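Local coordinates for protein probable ubiquitin-conjugating enzyme E2 7 (Caenorhabditis elegans, PDB 1PZV) that probably catalyses the covalent attachment of ubiquitin to other proteins, taking it from the E1 enzyme and carrying it as a thioester intermediate, at residues 10-13 with 14-18; 30-33 with 34-37; 108-111 with 112-115. All coordinates share one frame; numbering follows the deposited sequence.

How the interactions relate
The three interactions come in series along the chain, all within the UBC core. Interaction 1 covers the C-terminal part of helix 5-17 and its end. Interaction 2 spans the end of the loop after strand 23-27 and the start of strand 35-41 of the antiparallel four-stranded sheet, and interaction 3 closes the loop before helix 115-127. Centre to centre, interactions 1 and 2 are about 13 Å apart, 1 and 3 about 16 Å, and 2 and 3 about 19 Å. All three pairs touch: the W36 indole packs on L12 and reaches V115, while Q11 touches T114 and V115. Helix 5-17, the sheet and the start of helix 115-127 are packed against one another.

Interaction 1. Residues 10-13 with 14-18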
loop_
_atom_site.group_PDB
_atom_site.type_symbol
_atom_site.label_atom_id
_atom_site.label_comp_id
_atom_site.label_asym_id
_atom_site.label_seq_id
_atom_site.Cartn_x
_atom_site.Cartn_y
_atom_site.Cartn_z
ATOM N N LYS A 10 11.776 -15.939 2.735
ATOM C CA LYS A 10 12.028 -15.677 4.144
ATOM C C LYS A 10 11.132 -14.543 4.627
ATOM O O LYS A 10 10.465 -14.680 5.648
ATOM C CB LYS A 10 13.512 -15.323 4.360
ATOM C CG LYS A 10 13.870 -14.817 5.753
ATOM C CD LYS A 10 13.616 -15.865 6.809
ATOM C CE LYS A 10 13.573 -15.231 8.196
ATOM N NZ LYS A 10 13.191 -16.208 9.265
ATOM N N GLN A 11 11.112 -13.432 3.890
ATOM C CA GLN A 11 10.297 -12.283 4.272
ATOM C C GLN A 11 8.796 -12.596 4.297
ATOM O O GLN A 11 8.090 -12.215 5.250
ATOM C CB GLN A 11 10.582 -11.091 3.346
ATOM C CG GLN A 11 12.005 -10.554 3.489
ATOM C CD GLN A 11 12.237 -9.250 2.751
ATOM O OE1 GLN A 11 13.323 -8.683 2.796
ATOM N NE2 GLN A 11 11.215 -8.769 2.073
ATOM N N LEU A 12 8.313 -13.291 3.267
ATOM C CA LEU A 12 6.905 -13.667 3.196
ATOM C C LEU A 12 6.527 -14.514 4.406
ATOM O O LEU A 12 5.461 -14.329 5.005
ATOM C CB LEU A 12 6.624 -14.464 1.922
ATOM C CG LEU A 12 5.218 -15.079 1.806
ATOM C CD1 LEU A 12 4.176 -13.989 1.909
ATOM C CD2 LEU A 12 5.072 -15.839 0.489
ATOM N N ALA A 13 7.414 -15.443 4.756
ATOM C CA ALA A 13 7.206 -16.339 5.884
ATOM C C ALA A 13 7.117 -15.604 7.212
ATOM O O ALA A 13 6.253 -15.910 8.023
ATOM C CB ALA A 13 8.319 -17.386 5.934
ATOM N N ASP A 14 8.001 -14.641 7.449
ATOM C CA ASP A 14 7.942 -13.913 8.707
ATOM C C ASP A 14 6.617 -13.180 8.729
ATOM O O ASP A 14 5.881 -13.203 9.716
ATOM C CB ASP A 14 9.085 -12.902 8.830
ATOM C CG ASP A 14 10.457 -13.554 8.786
ATOM O OD1 ASP A 14 10.635 -14.658 9.365
ATOM O OD2 ASP A 14 11.368 -12.943 8.179
ATOM N N MET A 15 6.329 -12.543 7.604
ATOM C CA MET A 15 5.116 -11.774 7.394
ATOM C C MET A 15 3.879 -12.570 7.830
ATOM O O MET A 15 2.988 -12.049 8.522
ATOM C CB MET A 15 5.023 -11.436 5.899
ATOM C CG MET A 15 4.342 -10.128 5.552
ATOM S SD MET A 15 5.147 -8.699 6.318
ATOM C CE MET A 15 3.791 -8.163 7.426
ATOM N N ARG A 16 3.825 -13.833 7.415
ATOM C CA ARG A 16 2.690 -14.684 7.729
ATOM C C ARG A 16 2.660 -15.173 9.175
ATOM O O ARG A 16 1.577 -15.409 9.723
ATOM C CB ARG A 16 2.647 -15.877 6.772
ATOM C CG ARG A 16 2.455 -15.486 5.314
ATOM C CD ARG A 16 2.529 -16.697 4.367
ATOM N NE ARG A 16 1.413 -17.638 4.533
ATOM C CZ ARG A 16 0.194 -17.486 4.004
ATOM N NH1 ARG A 16 -0.095 -16.423 3.255
ATOM N NH2 ARG A 16 -0.743 -18.403 4.220
ATOM N N ARG A 17 3.831 -15.312 9.797
ATOM C CA ARG A 17 3.900 -15.782 11.182
ATOM C C ARG A 17 3.690 -14.622 12.148
ATOM O O ARG A 17 2.986 -14.752 13.150
ATOM C CB ARG A 17 5.253 -16.455 11.454
ATOM C CG ARG A 17 5.368 -17.054 12.848
ATOM C CD ARG A 17 6.628 -17.903 13.032
ATOM N NE ARG A 17 6.624 -18.538 14.354
ATOM C CZ ARG A 17 7.519 -19.427 14.779
ATOM N NH1 ARG A 17 7.412 -19.939 16.005
ATOM N NH2 ARG A 17 8.515 -19.809 13.983
ATOM N N VAL A 18 4.316 -13.493 11.835
ATOM C CA VAL A 18 4.198 -12.281 12.635
ATOM C C VAL A 18 3.955 -11.150 11.644
ATOM O O VAL A 18 4.893 -10.517 11.144
ATOM C CB VAL A 18 5.488 -11.977 13.413
ATOM C CG1 VAL A 18 5.228 -10.857 14.407
ATOM C CG2 VAL A 18 5.984 -13.225 14.107
#
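The D14 carboxylate is wrapped by K10 from two directions. Backbone K10 O lies over one face, 3.3 Å from D14 CG, while the lysine amine comes in on the side of the two oxygens. There K10 NZ bonds D14 OD1 at 3.0 Å through the syn lone pair, forming a salt bridge. K10 CE follows and lies beside both carboxylate oxygens. The torsions account for this approach: K10 CG stands anti to the backbone N (chi1 171°), and a bend at chi2 (63°) swings the otherwise extended chain forward along the helix to the residue four places on.

The backbone supplies the frame. D14 N donates to K10 O, and the same i to i+4 pattern continues in the bonds from M15 N to Q11 O, R16 N to L12 O and R17 N to A13 O. Straightest of these is M15 N to Q11 O, at 3.0 Å with an N-H...O angle of 164°. Past R17 the helix ends, since V18 leaves helical backbone angles, although V18 N still reaches D14 O at 2.7 Å.

On another flank L12 and R16 run side by side and point the same way, with L12 CD1 4.0 Å from R16 CD, so the leucine methyl rests on the aliphatic part of the arginine. R16 NH1 goes on to a weak hydrogen bond with A25 O. L12, on A25 and L27, seats helix 5-17 on strand 23-27, and M15, on L119, meets helix 115-127.

Chemically, D14 is tied to K10 through both backbone and side chain; the salt bridge pairs opposite charges, and the nearby ammonium would probably favour the ionised carboxylate.

Interaction 2. Residues 30-33 with 34-37; sequences DNDI and YKWE
I33 and Y34 are the central pair of a type I beta turn running from D32 to K35, at the end of the loop between strands 23-27 and 35-41 of the UBC-fold meander. The packed part centres on I33. Its CG2 lies over one face of the Y34 ring, 4.1 Å from the centroid and 29° off the normal, a CH-pi contact. I33 is buried, touching L8 and L12 of helix 5-17 and L27 of strand 23-27. Y34 OH is hydrogen-bonded to S4 OG, and R61 makes a cation-pi contact with the ring.

The D32 side is looser and partly exposed. K35 N closes the turn on D32 O by a weak bond of 3.4 Å. D32 OD1, near the plane of the Y34 ring at its edge, accepts another weak bond, from Y34 N, as in an Asx turn. D32 CG is anti to its own N (chi1 176°), which carries OD2 to the aliphatic K35 CG; the K35 amine turns away, in a weak, long ion pair with D58.

Beyond the turn the W36 indole folds back: NE1, standing above the I33 carbonyl plane, donates to I33 O at 2.9 Å, the oxygen lying 3° from the ring plane.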
loop_
_atom_site.group_PDB
_atom_site.type_symbol
_atom_site.label_atom_id
_atom_site.label_comp_id
_atom_site.label_asym_id
_atom_site.label_seq_id
_atom_site.Cartn_x
_atom_site.Cartn_y
_atom_site.Cartn_z
ATOM N N ASP A 30 0.950 -19.851 -5.981
ATOM C CA ASP A 30 1.852 -20.530 -5.058
ATOM C C ASP A 30 3.231 -20.914 -5.585
ATOM O O ASP A 30 4.124 -21.234 -4.801
ATOM C CB ASP A 30 1.169 -21.769 -4.485
ATOM C CG ASP A 30 0.322 -21.447 -3.277
ATOM O OD1 ASP A 30 0.887 -20.899 -2.305
ATOM O OD2 ASP A 30 -0.896 -21.732 -3.296
ATOM N N ASN A 31 3.418 -20.892 -6.898
ATOM C CA ASN A 31 4.719 -21.243 -7.457
ATOM C C ASN A 31 5.438 -20.026 -8.037
ATOM O O ASN A 31 6.342 -20.163 -8.861
ATOM C CB ASN A 31 4.564 -22.322 -8.534
ATOM C CG ASN A 31 3.990 -23.619 -7.982
ATOM O OD1 ASN A 31 4.331 -24.039 -6.875
ATOM N ND2 ASN A 31 3.126 -24.266 -8.756
ATOM N N ASP A 32 5.033 -18.836 -7.598
ATOM C CA ASP A 32 5.634 -17.588 -8.065
ATOM C C ASP A 32 5.743 -16.553 -6.944
ATOM O O ASP A 32 4.862 -15.703 -6.763
ATOM C CB ASP A 32 4.825 -17.011 -9.224
ATOM C CG ASP A 32 5.347 -15.674 -9.670
ATOM O OD1 ASP A 32 6.575 -15.492 -9.604
ATOM O OD2 ASP A 32 4.544 -14.812 -10.093
ATOM N N ILE A 33 6.845 -16.630 -6.206
ATOM C CA ILE A 33 7.101 -15.747 -5.077
ATOM C C ILE A 33 7.256 -14.263 -5.425
ATOM O O ILE A 33 7.525 -13.452 -4.544
ATOM C CB ILE A 33 8.366 -16.209 -4.326
ATOM C CG1 ILE A 33 8.371 -15.638 -2.907
ATOM C CG2 ILE A 33 9.606 -15.776 -5.092
ATOM C CD1 ILE A 33 7.254 -16.157 -2.049
ATOM N N TYR A 34 7.068 -13.902 -6.692
ATOM C CA TYR A 34 7.219 -12.507 -7.104
ATOM C C TYR A 34 5.927 -11.687 -7.216
ATOM O O TYR A 34 5.979 -10.500 -7.557
ATOM C CB TYR A 34 8.000 -12.442 -8.420
ATOM C CG TYR A 34 9.457 -12.846 -8.271
ATOM C CD1 TYR A 34 10.432 -11.911 -7.887
ATOM C CD2 TYR A 34 9.858 -14.173 -8.455
ATOM C CE1 TYR A 34 11.774 -12.292 -7.686
ATOM C CE2 TYR A 34 11.192 -14.564 -8.253
ATOM C CZ TYR A 34 12.143 -13.622 -7.868
ATOM O OH TYR A 34 13.449 -14.016 -7.646
ATOM N N LYS A 35 4.780 -12.311 -6.940
ATOM C CA LYS A 35 3.478 -11.621 -6.980
ATOM C C LYS A 35 2.720 -11.879 -5.686
ATOM O O LYS A 35 2.222 -12.987 -5.462
ATOM C CB LYS A 35 2.618 -12.118 -8.138
ATOM C CG LYS A 35 3.117 -11.743 -9.517
ATOM C CD LYS A 35 2.125 -12.189 -10.605
ATOM C CE LYS A 35 0.822 -11.389 -10.546
ATOM N NZ LYS A 35 1.060 -9.938 -10.773
ATOM N N TRP A 36 2.621 -10.859 -4.840
ATOM C CA TRP A 36 1.931 -10.995 -3.559
ATOM C C TRP A 36 0.558 -10.350 -3.534
ATOM O O TRP A 36 0.349 -9.281 -4.114
ATOM C CB TRP A 36 2.750 -10.352 -2.441
ATOM C CG TRP A 36 4.064 -10.993 -2.171
ATOM C CD1 TRP A 36 4.828 -11.704 -3.048
ATOM C CD2 TRP A 36 4.806 -10.935 -0.947
ATOM N NE1 TRP A 36 5.995 -12.101 -2.446
ATOM C CE2 TRP A 36 6.003 -11.651 -1.151
ATOM C CE3 TRP A 36 4.559 -10.373 0.312
ATOM C CZ2 TRP A 36 6.972 -11.789 -0.154
ATOM C CZ3 TRP A 36 5.517 -10.514 1.305
ATOM C CH2 TRP A 36 6.702 -11.228 1.070
ATOM N N GLU A 37 -0.377 -11.004 -2.853
ATOM C CA GLU A 37 -1.716 -10.455 -2.683
ATOM C C GLU A 37 -1.773 -10.059 -1.213
ATOM O O GLU A 37 -1.683 -10.920 -0.340
ATOM C CB GLU A 37 -2.798 -11.502 -2.990
ATOM C CG GLU A 37 -2.587 -12.868 -2.331
ATOM C CD GLU A 37 -3.781 -13.824 -2.508
ATOM O OE1 GLU A 37 -4.442 -13.785 -3.582
ATOM O OE2 GLU A 37 -4.042 -14.626 -1.570
#

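Interaction 3. Residues 108-111 with 112-115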
loop_
_atom_site.group_PDB
_atom_site.type_symbol
_atom_site.label_atom_id
_atom_site.label_comp_id
_atom_site.label_asym_id
_atom_site.label_seq_id
_atom_site.Cartn_x
_atom_site.Cartn_y
_atom_site.Cartn_z
ATOM N N ARG A 108 13.930 7.483 -0.062
ATOM C CA ARG A 108 13.768 6.607 -1.220
ATOM C C ARG A 108 13.989 5.151 -0.816
ATOM O O ARG A 108 14.156 4.844 0.362
ATOM C CB ARG A 108 14.775 6.981 -2.321
ATOM C CG ARG A 108 14.323 8.070 -3.296
ATOM C CD ARG A 108 13.980 9.390 -2.599
ATOM N NE ARG A 108 13.317 10.316 -3.520
ATOM C CZ ARG A 108 12.559 11.348 -3.151
ATOM N NH1 ARG A 108 12.005 12.117 -4.080
ATOM N NH2 ARG A 108 12.349 11.612 -1.864
ATOM N N TRP A 109 14.003 4.261 -1.800
ATOM C CA TRP A 109 14.209 2.852 -1.527
ATOM C C TRP A 109 15.666 2.430 -1.322
ATOM O O TRP A 109 16.531 2.702 -2.155
ATOM C CB TRP A 109 13.612 2.011 -2.643
ATOM C CG TRP A 109 13.980 0.558 -2.536
ATOM C CD1 TRP A 109 15.043 -0.069 -3.133
ATOM C CD2 TRP A 109 13.302 -0.445 -1.770
ATOM N NE1 TRP A 109 15.070 -1.397 -2.783
ATOM C CE2 TRP A 109 14.018 -1.657 -1.942
ATOM C CE3 TRP A 109 12.168 -0.437 -0.945
ATOM C CZ2 TRP A 109 13.627 -2.857 -1.327
ATOM C CZ3 TRP A 109 11.781 -1.630 -0.333
ATOM C CH2 TRP A 109 12.515 -2.822 -0.524
ATOM N N LEU A 110 15.920 1.740 -0.214
ATOM C CA LEU A 110 17.252 1.252 0.107
ATOM C C LEU A 110 17.275 -0.269 -0.011
ATOM O O LEU A 110 16.234 -0.921 0.114
ATOM C CB LEU A 110 17.632 1.684 1.515
ATOM C CG LEU A 110 17.958 3.171 1.632
ATOM C CD1 LEU A 110 18.126 3.547 3.098
ATOM C CD2 LEU A 110 19.221 3.471 0.830
ATOM N N PRO A 111 18.459 -0.859 -0.262
ATOM C CA PRO A 111 18.557 -2.318 -0.394
ATOM C C PRO A 111 18.388 -3.046 0.935
ATOM O O PRO A 111 18.140 -4.251 0.950
ATOM C CB PRO A 111 19.948 -2.525 -0.998
ATOM C CG PRO A 111 20.246 -1.211 -1.668
ATOM C CD PRO A 111 19.725 -0.226 -0.654
ATOM N N VAL A 112 18.538 -2.310 2.039
ATOM C CA VAL A 112 18.378 -2.877 3.379
ATOM C C VAL A 112 16.907 -2.859 3.801
ATOM O O VAL A 112 16.564 -3.326 4.892
ATOM C CB VAL A 112 19.207 -2.101 4.463
ATOM C CG1 VAL A 112 20.696 -2.202 4.162
ATOM C CG2 VAL A 112 18.766 -0.642 4.537
ATOM N N HIS A 113 16.039 -2.318 2.944
ATOM C CA HIS A 113 14.609 -2.263 3.264
ATOM C C HIS A 113 13.902 -3.604 3.031
ATOM O O HIS A 113 14.345 -4.427 2.224
ATOM C CB HIS A 113 13.895 -1.162 2.456
ATOM C CG HIS A 113 14.189 0.232 2.925
ATOM N ND1 HIS A 113 14.458 0.533 4.244
ATOM C CD2 HIS A 113 14.205 1.413 2.260
ATOM C CE1 HIS A 113 14.628 1.838 4.370
ATOM N NE2 HIS A 113 14.480 2.395 3.181
ATOM N N THR A 114 12.799 -3.811 3.745
ATOM C CA THR A 114 12.027 -5.045 3.628
ATOM C C THR A 114 10.545 -4.772 3.355
ATOM O O THR A 114 10.080 -3.619 3.403
ATOM C CB THR A 114 12.120 -5.888 4.915
ATOM O OG1 THR A 114 11.439 -5.213 5.979
ATOM C CG2 THR A 114 13.568 -6.106 5.304
ATOM N N VAL A 115 9.817 -5.846 3.058
ATOM C CA VAL A 115 8.394 -5.747 2.786
ATOM C C VAL A 115 7.794 -5.055 3.997
ATOM O O VAL A 115 6.877 -4.234 3.880
ATOM C CB VAL A 115 7.769 -7.148 2.610
ATOM C CG1 VAL A 115 6.274 -7.033 2.394
ATOM C CG2 VAL A 115 8.418 -7.858 1.429
#
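L110 O accepts the backbone H113 N at 3.2 Å, closing a type I beta turn with P111 and V112 at its corners. The N-H...O angle is 157°, but the donor stands well above the carbonyl plane rather than on a lone pair.

The turn brings H113 back between W109 and L110. Its CB sits over a face of the W109 six-membered ring, 3.8 Å from the centroid, a CH-pi contact. The imidazole presents its edge to that same indole: the centroids are 5.6 Å apart and the planes 67° from each other, an edge-to-face pair. Over one face of the imidazole lies L110 CB, 3.8 Å from the ring centroid. H113 CG takes the position beside the backbone N (chi1 -74°), which folds the ring back along L110. With an alanine here the CB over the indole would remain, but L110 CB would probably lose its flat partner and a gap open beside W109.

W109 is anchored separately, by a hydrogen bond from NE1 to P64 O. T114 is the N-cap of helix 115-127, its side chain capping a backbone N just beyond, while its own N donates to T117 OG1. R108 lies about 11 Å, side chain to side chain, from the predicted thioester cysteine C88. No ion pair joins the contacts described, so cohesion probably comes from one backbone bond with CH-pi and aromatic contacts.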